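Local structure of archaemetzincin (Archaeoglobus fulgidus, 3ZVS) at residues Ile3-Leu8 and Ala28-Leu33; Asn131-Phe136 and Val148-Glu153; Tyr50-Ile55 and Ile73-Met78. The protein is a probable zinc metalloprotease of peptidase family M54, a monomer with one catalytic and one apparently structural zinc ion, whose natural substrate is unknown. One frame throughout, in Å; residues are numbered along the deposited sequence.

Contact 1. Residues Ile3-Leu8 and Ala28-Leu33; sequences IYIQPL and AEVFVL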
loop_
_atom_site.group_PDB
_atom_site.type_symbol
_atom_site.label_atom_id
_atom_site.label_comp_id
_atom_site.label_asym_id
_atom_site.label_seq_id
_atom_site.Cartn_x
_atom_site.Cartn_y
_atom_site.Cartn_z
ATOM N N ILE A 3 6.988 -3.762 10.707
ATOM C CA ILE A 3 5.871 -3.501 9.800
ATOM C C ILE A 3 4.798 -4.521 10.142
ATOM O O ILE A 3 5.068 -5.723 10.139
ATOM C CB ILE A 3 6.272 -3.690 8.322
ATOM C CG1 ILE A 3 7.414 -2.731 7.961
ATOM C CG2 ILE A 3 5.053 -3.518 7.407
ATOM C CD1 ILE A 3 8.068 -2.993 6.627
ATOM N N TYR A 4 3.601 -4.016 10.433
ATOM C CA TYR A 4 2.433 -4.837 10.739
ATOM C C TYR A 4 1.530 -4.783 9.534
ATOM O O TYR A 4 1.058 -3.711 9.160
ATOM C CB TYR A 4 1.704 -4.280 11.964
ATOM C CG TYR A 4 2.572 -4.317 13.198
ATOM C CD1 TYR A 4 3.456 -3.293 13.471
ATOM C CD2 TYR A 4 2.523 -5.392 14.073
ATOM C CE1 TYR A 4 4.254 -3.324 14.583
ATOM C CE2 TYR A 4 3.332 -5.437 15.195
ATOM C CZ TYR A 4 4.182 -4.396 15.446
ATOM O OH TYR A 4 4.993 -4.438 16.566
ATOM N N ILE A 5 1.291 -5.922 8.905
ATOM C CA ILE A 5 0.346 -6.014 7.807
ATOM C C ILE A 5 -1.015 -6.385 8.359
ATOM O O ILE A 5 -1.173 -7.396 9.025
ATOM C CB ILE A 5 0.780 -7.069 6.771
ATOM C CG1 ILE A 5 2.171 -6.764 6.219
ATOM C CG2 ILE A 5 -0.206 -7.185 5.632
ATOM C CD1 ILE A 5 2.821 -7.946 5.532
ATOM N N GLN A 6 -1.996 -5.545 8.076
ATOM C CA GLN A 6 -3.368 -5.769 8.491
ATOM C C GLN A 6 -4.208 -6.153 7.261
ATOM O O GLN A 6 -4.607 -5.291 6.460
ATOM C CB GLN A 6 -3.975 -4.502 9.134
ATOM C CG GLN A 6 -5.462 -4.643 9.459
ATOM C CD GLN A 6 -5.709 -5.759 10.444
ATOM O OE1 GLN A 6 -5.284 -5.684 11.604
ATOM N NE2 GLN A 6 -6.353 -6.802 10.001
ATOM N N PRO A 7 -4.511 -7.444 7.093
ATOM C CA PRO A 7 -5.365 -7.846 5.978
ATOM C C PRO A 7 -6.789 -7.337 6.201
ATOM O O PRO A 7 -7.358 -7.537 7.293
ATOM C CB PRO A 7 -5.286 -9.402 5.999
ATOM C CG PRO A 7 -4.143 -9.719 6.917
ATOM C CD PRO A 7 -4.132 -8.601 7.922
ATOM N N LEU A 8 -7.356 -6.700 5.202
ATOM C CA LEU A 8 -8.694 -6.145 5.268
ATOM C C LEU A 8 -9.447 -6.547 4.017
ATOM O O LEU A 8 -9.337 -5.869 2.984
ATOM C CB LEU A 8 -8.647 -4.629 5.357
ATOM C CG LEU A 8 -7.977 -4.034 6.576
ATOM C CD1 LEU A 8 -7.783 -2.538 6.395
ATOM C CD2 LEU A 8 -8.745 -4.290 7.834
ATOM N N ALA A 28 13.323 -5.084 7.926
ATOM C CA ALA A 28 12.334 -4.942 8.983
ATOM C C ALA A 28 11.825 -6.298 9.451
ATOM O O ALA A 28 11.906 -7.286 8.727
ATOM C CB ALA A 28 11.164 -4.089 8.489
ATOM N N GLU A 29 11.312 -6.313 10.674
ATOM C CA GLU A 29 10.569 -7.456 11.182
ATOM C C GLU A 29 9.126 -7.213 10.759
ATOM O O GLU A 29 8.570 -6.145 11.043
ATOM C CB GLU A 29 10.666 -7.514 12.692
ATOM C CG GLU A 29 10.039 -8.749 13.287
ATOM C CD GLU A 29 10.176 -8.793 14.799
ATOM O OE1 GLU A 29 10.539 -7.757 15.404
ATOM O OE2 GLU A 29 9.905 -9.866 15.377
ATOM N N VAL A 30 8.554 -8.187 10.069
ATOM C CA VAL A 30 7.186 -8.067 9.564
ATOM C C VAL A 30 6.257 -9.019 10.312
ATOM O O VAL A 30 6.587 -10.176 10.566
ATOM C CB VAL A 30 7.176 -8.356 8.063
ATOM C CG1 VAL A 30 5.791 -8.271 7.520
ATOM C CG2 VAL A 30 8.112 -7.348 7.329
ATOM N N PHE A 31 5.086 -8.498 10.652
ATOM C CA PHE A 31 4.084 -9.206 11.421
ATOM C C PHE A 31 2.849 -9.227 10.558
ATOM O O PHE A 31 2.513 -8.228 9.938
ATOM C CB PHE A 31 3.778 -8.480 12.727
ATOM C CG PHE A 31 4.957 -8.380 13.652
ATOM C CD1 PHE A 31 5.863 -7.343 13.528
ATOM C CD2 PHE A 31 5.166 -9.338 14.618
ATOM C CE1 PHE A 31 6.952 -7.260 14.370
ATOM C CE2 PHE A 31 6.257 -9.267 15.462
ATOM C CZ PHE A 31 7.149 -8.225 15.335
ATOM N N VAL A 32 2.150 -10.350 10.523
ATOM C CA VAL A 32 0.870 -10.420 9.838
ATOM C C VAL A 32 -0.213 -10.543 10.908
ATOM O O VAL A 32 -0.270 -11.519 11.663
ATOM C CB VAL A 32 0.811 -11.604 8.866
ATOM C CG1 VAL A 32 -0.586 -11.720 8.250
ATOM C CG2 VAL A 32 1.872 -11.479 7.771
ATOM N N LEU A 33 -1.042 -9.512 10.979
ATOM C CA LEU A 33 -2.149 -9.428 11.930
ATOM C C LEU A 33 -3.346 -10.273 11.476
ATOM O O LEU A 33 -3.447 -10.677 10.323
ATOM C CB LEU A 33 -2.569 -7.991 12.126
ATOM C CG LEU A 33 -1.461 -7.073 12.634
ATOM C CD1 LEU A 33 -1.896 -5.635 12.657
ATOM C CD2 LEU A 33 -0.986 -7.506 14.022
#

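Contact 2. Residues Asn131-Phe136 and Val148-Glu153; sequences NCVMRF and VSFCRE. With ZN (zinc ion), chain E.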
loop_
_atom_site.group_PDB
_atom_site.type_symbol
_atom_site.label_atom_id
_atom_site.label_comp_id
_atom_site.label_asym_id
_atom_site.label_seq_id
_atom_site.Cartn_x
_atom_site.Cartn_y
_atom_site.Cartn_z
ATOM N N ASN A 131 13.947 7.773 -11.007
ATOM C CA ASN A 131 13.664 6.403 -11.381
ATOM C C ASN A 131 13.539 5.661 -10.070
ATOM O O ASN A 131 14.522 5.190 -9.525
ATOM C CB ASN A 131 14.841 5.887 -12.197
ATOM C CG ASN A 131 14.541 4.606 -12.921
ATOM O OD1 ASN A 131 13.652 3.855 -12.530
ATOM N ND2 ASN A 131 15.298 4.332 -13.981
ATOM N N CYS A 132 12.320 5.607 -9.524
ATOM C CA CYS A 132 12.126 5.342 -8.104
ATOM C C CYS A 132 10.714 4.827 -7.856
ATOM O O CYS A 132 9.767 5.330 -8.450
ATOM C CB CYS A 132 12.319 6.647 -7.323
ATOM S SG CYS A 132 12.293 6.448 -5.516
ATOM N N VAL A 133 10.588 3.902 -6.888
ATOM C CA VAL A 133 9.279 3.394 -6.465
ATOM C C VAL A 133 8.400 4.495 -5.868
ATOM O O VAL A 133 7.181 4.342 -5.851
ATOM C CB VAL A 133 9.510 2.246 -5.453
ATOM C CG1 VAL A 133 10.088 2.755 -4.134
ATOM C CG2 VAL A 133 8.238 1.443 -5.242
ATOM N N MET A 134 9.006 5.583 -5.371
ATOM C CA MET A 134 8.256 6.707 -4.840
ATOM C C MET A 134 7.665 7.649 -5.881
ATOM O O MET A 134 6.978 8.607 -5.500
ATOM C CB MET A 134 9.078 7.503 -3.792
ATOM C CG MET A 134 9.363 6.738 -2.471
ATOM S SD MET A 134 7.897 5.950 -1.727
ATOM C CE MET A 134 6.777 7.371 -1.548
ATOM N N ARG A 135 7.852 7.381 -7.164
ATOM C CA ARG A 135 7.105 8.141 -8.178
ATOM C C ARG A 135 5.625 7.955 -7.954
ATOM O O ARG A 135 5.154 6.828 -7.696
ATOM C CB ARG A 135 7.365 7.589 -9.572
ATOM C CG ARG A 135 8.664 7.959 -10.220
ATOM C CD ARG A 135 8.551 7.548 -11.715
ATOM N NE ARG A 135 9.848 7.412 -12.368
ATOM C CZ ARG A 135 10.084 6.644 -13.416
ATOM N NH1 ARG A 135 9.116 5.883 -13.948
ATOM N NH2 ARG A 135 11.296 6.645 -13.938
ATOM N N PHE A 136 4.856 9.031 -8.067
ATOM C CA PHE A 136 3.419 8.902 -8.225
ATOM C C PHE A 136 3.077 8.146 -9.493
ATOM O O PHE A 136 3.697 8.383 -10.550
ATOM C CB PHE A 136 2.783 10.281 -8.265
ATOM C CG PHE A 136 1.306 10.257 -8.576
ATOM C CD1 PHE A 136 0.374 10.019 -7.584
ATOM C CD2 PHE A 136 0.862 10.428 -9.890
ATOM C CE1 PHE A 136 -0.974 9.975 -7.877
ATOM C CE2 PHE A 136 -0.501 10.399 -10.175
ATOM C CZ PHE A 136 -1.403 10.163 -9.159
ATOM N N VAL A 148 10.758 -1.174 -8.380
ATOM C CA VAL A 148 10.383 -1.526 -7.020
ATOM C C VAL A 148 11.323 -0.932 -5.966
ATOM O O VAL A 148 10.999 -0.903 -4.784
ATOM C CB VAL A 148 10.295 -3.086 -6.867
ATOM C CG1 VAL A 148 11.705 -3.702 -6.901
ATOM C CG2 VAL A 148 9.581 -3.478 -5.577
ATOM N N SER A 149 12.488 -0.462 -6.408
ATOM C CA SER A 149 13.516 -0.008 -5.495
ATOM C C SER A 149 13.464 1.502 -5.301
ATOM O O SER A 149 13.035 2.287 -6.168
ATOM C CB SER A 149 14.893 -0.367 -6.040
ATOM O OG SER A 149 14.971 0.063 -7.368
ATOM N N PHE A 150 13.916 1.908 -4.134
ATOM C CA PHE A 150 14.117 3.336 -3.861
ATOM C C PHE A 150 15.350 3.808 -4.592
ATOM O O PHE A 150 16.369 3.105 -4.630
ATOM C CB PHE A 150 14.315 3.583 -2.370
ATOM C CG PHE A 150 13.100 3.265 -1.545
ATOM C CD1 PHE A 150 12.028 4.140 -1.500
ATOM C CD2 PHE A 150 13.029 2.084 -0.833
ATOM C CE1 PHE A 150 10.898 3.852 -0.760
ATOM C CE2 PHE A 150 11.897 1.796 -0.075
ATOM C CZ PHE A 150 10.839 2.671 -0.048
ATOM N N CYS A 151 15.260 5.005 -5.151
ATOM C CA CYS A 151 16.436 5.671 -5.710
ATOM C C CYS A 151 17.427 5.979 -4.602
ATOM O O CYS A 151 17.117 5.901 -3.410
ATOM C CB CYS A 151 16.060 6.951 -6.476
ATOM S SG CYS A 151 15.599 8.353 -5.417
ATOM N N ARG A 152 18.639 6.339 -5.003
ATOM C CA ARG A 152 19.681 6.613 -4.018
ATOM C C ARG A 152 19.322 7.769 -3.093
ATOM O O ARG A 152 19.659 7.771 -1.925
ATOM C CB ARG A 152 21.042 6.892 -4.705
ATOM C CG ARG A 152 21.554 5.735 -5.517
ATOM C CD ARG A 152 22.946 6.008 -6.122
ATOM N NE ARG A 152 22.912 6.939 -7.247
ATOM C CZ ARG A 152 23.369 8.191 -7.241
ATOM N NH1 ARG A 152 23.882 8.720 -6.160
ATOM N NH2 ARG A 152 23.269 8.931 -8.353
ATOM N N GLU A 153 18.598 8.759 -3.604
ATOM C CA GLU A 153 18.173 9.857 -2.766
ATOM C C GLU A 153 17.196 9.393 -1.691
ATOM O O GLU A 153 17.340 9.734 -0.527
ATOM C CB GLU A 153 17.563 10.986 -3.585
ATOM C CG GLU A 153 18.620 11.691 -4.419
ATOM C CD GLU A 153 18.102 12.960 -5.018
ATOM O OE1 GLU A 153 16.917 12.992 -5.440
ATOM O OE2 GLU A 153 18.879 13.951 -5.074
HETATM ZN ZN ZN E . 13.328 8.492 -4.959
HETATM O O HOH W 1 15.377 2.922 -8.115
#

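Contact 3. Residues Tyr50-Ile55 and Ile73-Met78; sequences YNSTCI and IYAKGM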
loop_
_atom_site.group_PDB
_atom_site.type_symbol
_atom_site.label_atom_id
_atom_site.label_comp_id
_atom_site.label_asym_id
_atom_site.label_seq_id
_atom_site.Cartn_x
_atom_site.Cartn_y
_atom_site.Cartn_z
ATOM N N TYR A 50 -14.625 1.980 -1.019
ATOM C CA TYR A 50 -14.337 2.296 0.364
ATOM C C TYR A 50 -13.449 3.523 0.436
ATOM O O TYR A 50 -12.542 3.730 -0.400
ATOM C CB TYR A 50 -13.677 1.096 1.071
ATOM C CG TYR A 50 -14.621 -0.059 1.291
ATOM C CD1 TYR A 50 -14.997 -0.890 0.231
ATOM C CD2 TYR A 50 -15.155 -0.325 2.558
ATOM C CE1 TYR A 50 -15.894 -1.959 0.415
ATOM C CE2 TYR A 50 -16.034 -1.385 2.765
ATOM C CZ TYR A 50 -16.399 -2.202 1.707
ATOM O OH TYR A 50 -17.289 -3.243 1.923
ATOM N N ASN A 51 -13.701 4.387 1.415
ATOM C CA ASN A 51 -12.889 5.569 1.591
ATOM C C ASN A 51 -11.609 5.238 2.351
ATOM O O ASN A 51 -11.629 4.692 3.463
ATOM C CB ASN A 51 -13.698 6.633 2.330
ATOM C CG ASN A 51 -12.911 7.902 2.518
ATOM O OD1 ASN A 51 -12.091 8.008 3.417
ATOM N ND2 ASN A 51 -13.134 8.874 1.636
ATOM N N SER A 52 -10.463 5.551 1.726
ATOM C CA SER A 52 -9.176 5.243 2.302
ATOM C C SER A 52 -8.844 5.951 3.596
ATOM O O SER A 52 -8.192 5.372 4.489
ATOM C CB SER A 52 -8.079 5.551 1.250
ATOM O OG SER A 52 -8.058 6.923 0.879
ATOM N N THR A 53 -9.320 7.204 3.726
ATOM C CA THR A 53 -9.061 8.000 4.916
ATOM C C THR A 53 -9.767 7.382 6.124
ATOM O O THR A 53 -9.220 7.299 7.210
ATOM C CB THR A 53 -9.531 9.434 4.698
ATOM O OG1 THR A 53 -9.100 9.873 3.405
ATOM C CG2 THR A 53 -8.974 10.369 5.767
ATOM N N CYS A 54 -10.993 6.945 5.882
ATOM C CA CYS A 54 -11.776 6.203 6.854
ATOM C C CYS A 54 -11.007 4.949 7.307
ATOM O O CYS A 54 -10.870 4.704 8.510
ATOM C CB CYS A 54 -13.134 5.880 6.228
ATOM S SG CYS A 54 -14.350 5.079 7.290
ATOM N N ILE A 55 -10.519 4.151 6.354
ATOM C CA ILE A 55 -9.792 2.930 6.686
ATOM C C ILE A 55 -8.571 3.244 7.536
ATOM O O ILE A 55 -8.327 2.595 8.549
ATOM C CB ILE A 55 -9.370 2.185 5.425
ATOM C CG1 ILE A 55 -10.613 1.666 4.685
ATOM C CG2 ILE A 55 -8.431 1.047 5.768
ATOM C CD1 ILE A 55 -10.302 1.160 3.297
ATOM N N ILE A 73 -10.650 1.447 -3.440
ATOM C CA ILE A 73 -10.689 2.590 -2.551
ATOM C C ILE A 73 -10.518 3.922 -3.275
ATOM O O ILE A 73 -10.009 4.004 -4.384
ATOM C CB ILE A 73 -9.628 2.477 -1.422
ATOM C CG1 ILE A 73 -8.199 2.449 -1.991
ATOM C CG2 ILE A 73 -9.867 1.178 -0.593
ATOM C CD1 ILE A 73 -7.105 2.400 -0.952
ATOM N N TYR A 74 -11.017 4.961 -2.621
ATOM C CA TYR A 74 -10.893 6.334 -3.108
ATOM C C TYR A 74 -10.647 7.253 -1.913
ATOM O O TYR A 74 -10.778 6.863 -0.781
ATOM C CB TYR A 74 -12.194 6.766 -3.829
ATOM C CG TYR A 74 -13.282 7.168 -2.844
ATOM C CD1 TYR A 74 -14.001 6.214 -2.148
ATOM C CD2 TYR A 74 -13.576 8.499 -2.601
ATOM C CE1 TYR A 74 -14.980 6.564 -1.212
ATOM C CE2 TYR A 74 -14.525 8.856 -1.672
ATOM C CZ TYR A 74 -15.221 7.889 -0.986
ATOM O OH TYR A 74 -16.172 8.218 -0.042
ATOM N N ALA A 75 -10.210 8.482 -2.194
ATOM C CA ALA A 75 -10.113 9.533 -1.184
ATOM C C ALA A 75 -10.741 10.781 -1.799
ATOM O O ALA A 75 -11.014 10.833 -2.995
ATOM C CB ALA A 75 -8.708 9.789 -0.824
ATOM N N LYS A 76 -11.032 11.755 -0.958
ATOM C CA LYS A 76 -11.711 12.949 -1.425
ATOM C C LYS A 76 -11.075 13.510 -2.691
ATOM O O LYS A 76 -9.861 13.657 -2.776
ATOM C CB LYS A 76 -11.649 14.017 -0.356
ATOM C CG LYS A 76 -12.248 15.336 -0.816
ATOM C CD LYS A 76 -12.417 16.315 0.349
ATOM C CE LYS A 76 -11.236 16.250 1.306
ATOM N NZ LYS A 76 -10.023 16.889 0.762
ATOM N N GLY A 77 -11.923 13.786 -3.666
ATOM C CA GLY A 77 -11.517 14.412 -4.905
ATOM C C GLY A 77 -10.914 13.469 -5.922
ATOM O O GLY A 77 -10.595 13.886 -7.032
ATOM N N MET A 78 -10.770 12.196 -5.558
ATOM C CA MET A 78 -10.115 11.227 -6.444
ATOM C C MET A 78 -11.095 10.180 -6.965
ATOM O O MET A 78 -11.915 9.709 -6.197
ATOM C CB MET A 78 -8.985 10.513 -5.694
ATOM C CG MET A 78 -8.045 11.406 -4.927
ATOM S SD MET A 78 -7.018 12.308 -6.101
ATOM C CE MET A 78 -5.774 11.096 -6.403
HETATM O O HOH W 2 -11.016 11.063 1.918
#

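Contact 1. Residues Ile3-Leu8 and Ala28-Leu33
Y4 and F31 project from neighbouring parallel strands on the same face of the sheet, side by side and pointing the same way because both have CG anti to the carbonyl carbon (chi1 -62° and -63°). Their ring planes are only 13° apart, but slid until the rings barely overlap, with centroids 4.8 Å apart. F31 CD1 lies over the rim of one face of the Y4 ring, 3.6 Å from Y4 CE2. Beyond the ring pair, L33 CD1 packs on Y4 CB; the L33 and Q6 side chains cross at about a right angle, with L33 CD1 3.5 Å from Q6 OE1. Q6 NE2 binds P7 O and P34 O.

On the other sheet face I5 and V30 meet obliquely, I5 CD1 approaching V30 CG1 to 3.6 Å, while I3 CD1 rests on A28 CB. Four backbone bonds keep the register: I3 N to E29 O, F31 N to I3 O, I5 N to F31 O (2.8 Å) and L33 N to I5 O.

The linking helix 12-26 of this beta-alpha-beta unit covers the I3, I5, V30 and V32 face. Strand 29-32 is an edge strand of the sheet, and strand 65-69 lies beyond strand 2-7.

Contact 2. Residues Asn131-Phe136 and Val148-Glu153
C132 and C151 supply two of the four thiolates of a Cys4 zinc site, completed by C128 and C154, which ties the loop 131-136 to the start of helix 152-157. The type I turn C132-R135, which sets M134 beside the catalytic zinc ligand H121, is consistent with the Met-turn of metzincins. C132 SG lies 2.4 Å from the zinc ion and C151 SG 2.3 Å. The C132 sulfur also accepts two backbone N-H groups, from C151 across the contact (3.3 Å, nearly straight at 174°) and from M134 in its own turn, so that metal and amides fix its position and probably spread its negative charge.

The tight part is built round F150. V133 CG1 sits over one face of the ring, 3.8 Å from its centroid, in a CH-pi contact; a chi1 of 69° places it there, between the backbone N and the carbonyl carbon. M134 comes to the ring edge instead: CG lies in the ring plane, and SD makes a Met-aromatic contact at the edge. M134 also touches C128, linking the surroundings of the two metals. V133 N donates to S149 O (3.0 Å) from above the carbonyl plane, and V133 O accepts from ND1 of the zinc ligand H117. An alanine in place of F150 would probably leave V133 CG1 without its aromatic partner and open a gap beside M134, letting its side chain turn.

The solvent side, at N131 and S149, is looser. A water there accepts from S149 OG and donates to N131 O, 2.8 Å away.

Contact 3. Residues Tyr50-Ile55 and Ile73-Met78
Strand 49-51 pairs in parallel with strand 73-74 and passes straight into the capped helix 52-58. Y74 N donates to Y50 O, and S52 N returns a 2.8 Å bond to Y74 O that is almost straight (174°). This second bond uses the first residue of the helix, carrying the pairing past the end of the strand.

N51 and Y74 rise on the same face and cross obliquely, the amide plane 86° from that of the ring. ND2 of N51 approaches CZ of Y74 to 3.5 Å, while the Y74 hydroxyl bonds to N44 and its ring makes a cation-pi contact with R47. N51 is the N-cap residue: chi1 of -179° puts CG anti to the backbone N, and OD1 accepts from C54 N at 2.9 Å. The helix is further tied by the disulfide between C54 and C42.

On the other face I73 CG2 lies 4.2 Å from Y50 CB and 3.9 Å from I55 CD1, the I55 and I73 side chains crossing at about a right angle. The Y50 ring leads away from this packing, and its OH binds a malonate ion, probably from the crystallisation liquor. S52 OG touches A75 CB and bonds to E84, which T53 OG1 also engages. After strand 73-74 the chain enters a type II turn, A75-M78, closed by M78 N to A75 O. A single water joins helix start and turn, accepting from N51 ND2 and from K76 N and donating to T53 OG1 at 2.7 Å.

How the contacts relate
All three contacts are partly buried, and none is a wholly internal core. Contacts 1 and 3 both rest on parallel strand pairing, but in different sheets: contact 1 is a longer pair at the margin of the five-stranded sheet, packed mainly by apolar and aromatic groups, whereas contact 3 is a brief pair in a three-stranded sheet, rich in polar side-chain bonds. They touch where L8 CD1 packs on I55 CG2, 3.7 Å away. Contact 2 has no strand pairing and is held by metal ligation, two hydrogen bonds and apolar packing round one phenylalanine ring; its nearest atoms are about 5 Å from contact 3 and about 9 Å from contact 1. Only contact 2 supplies metal ligands.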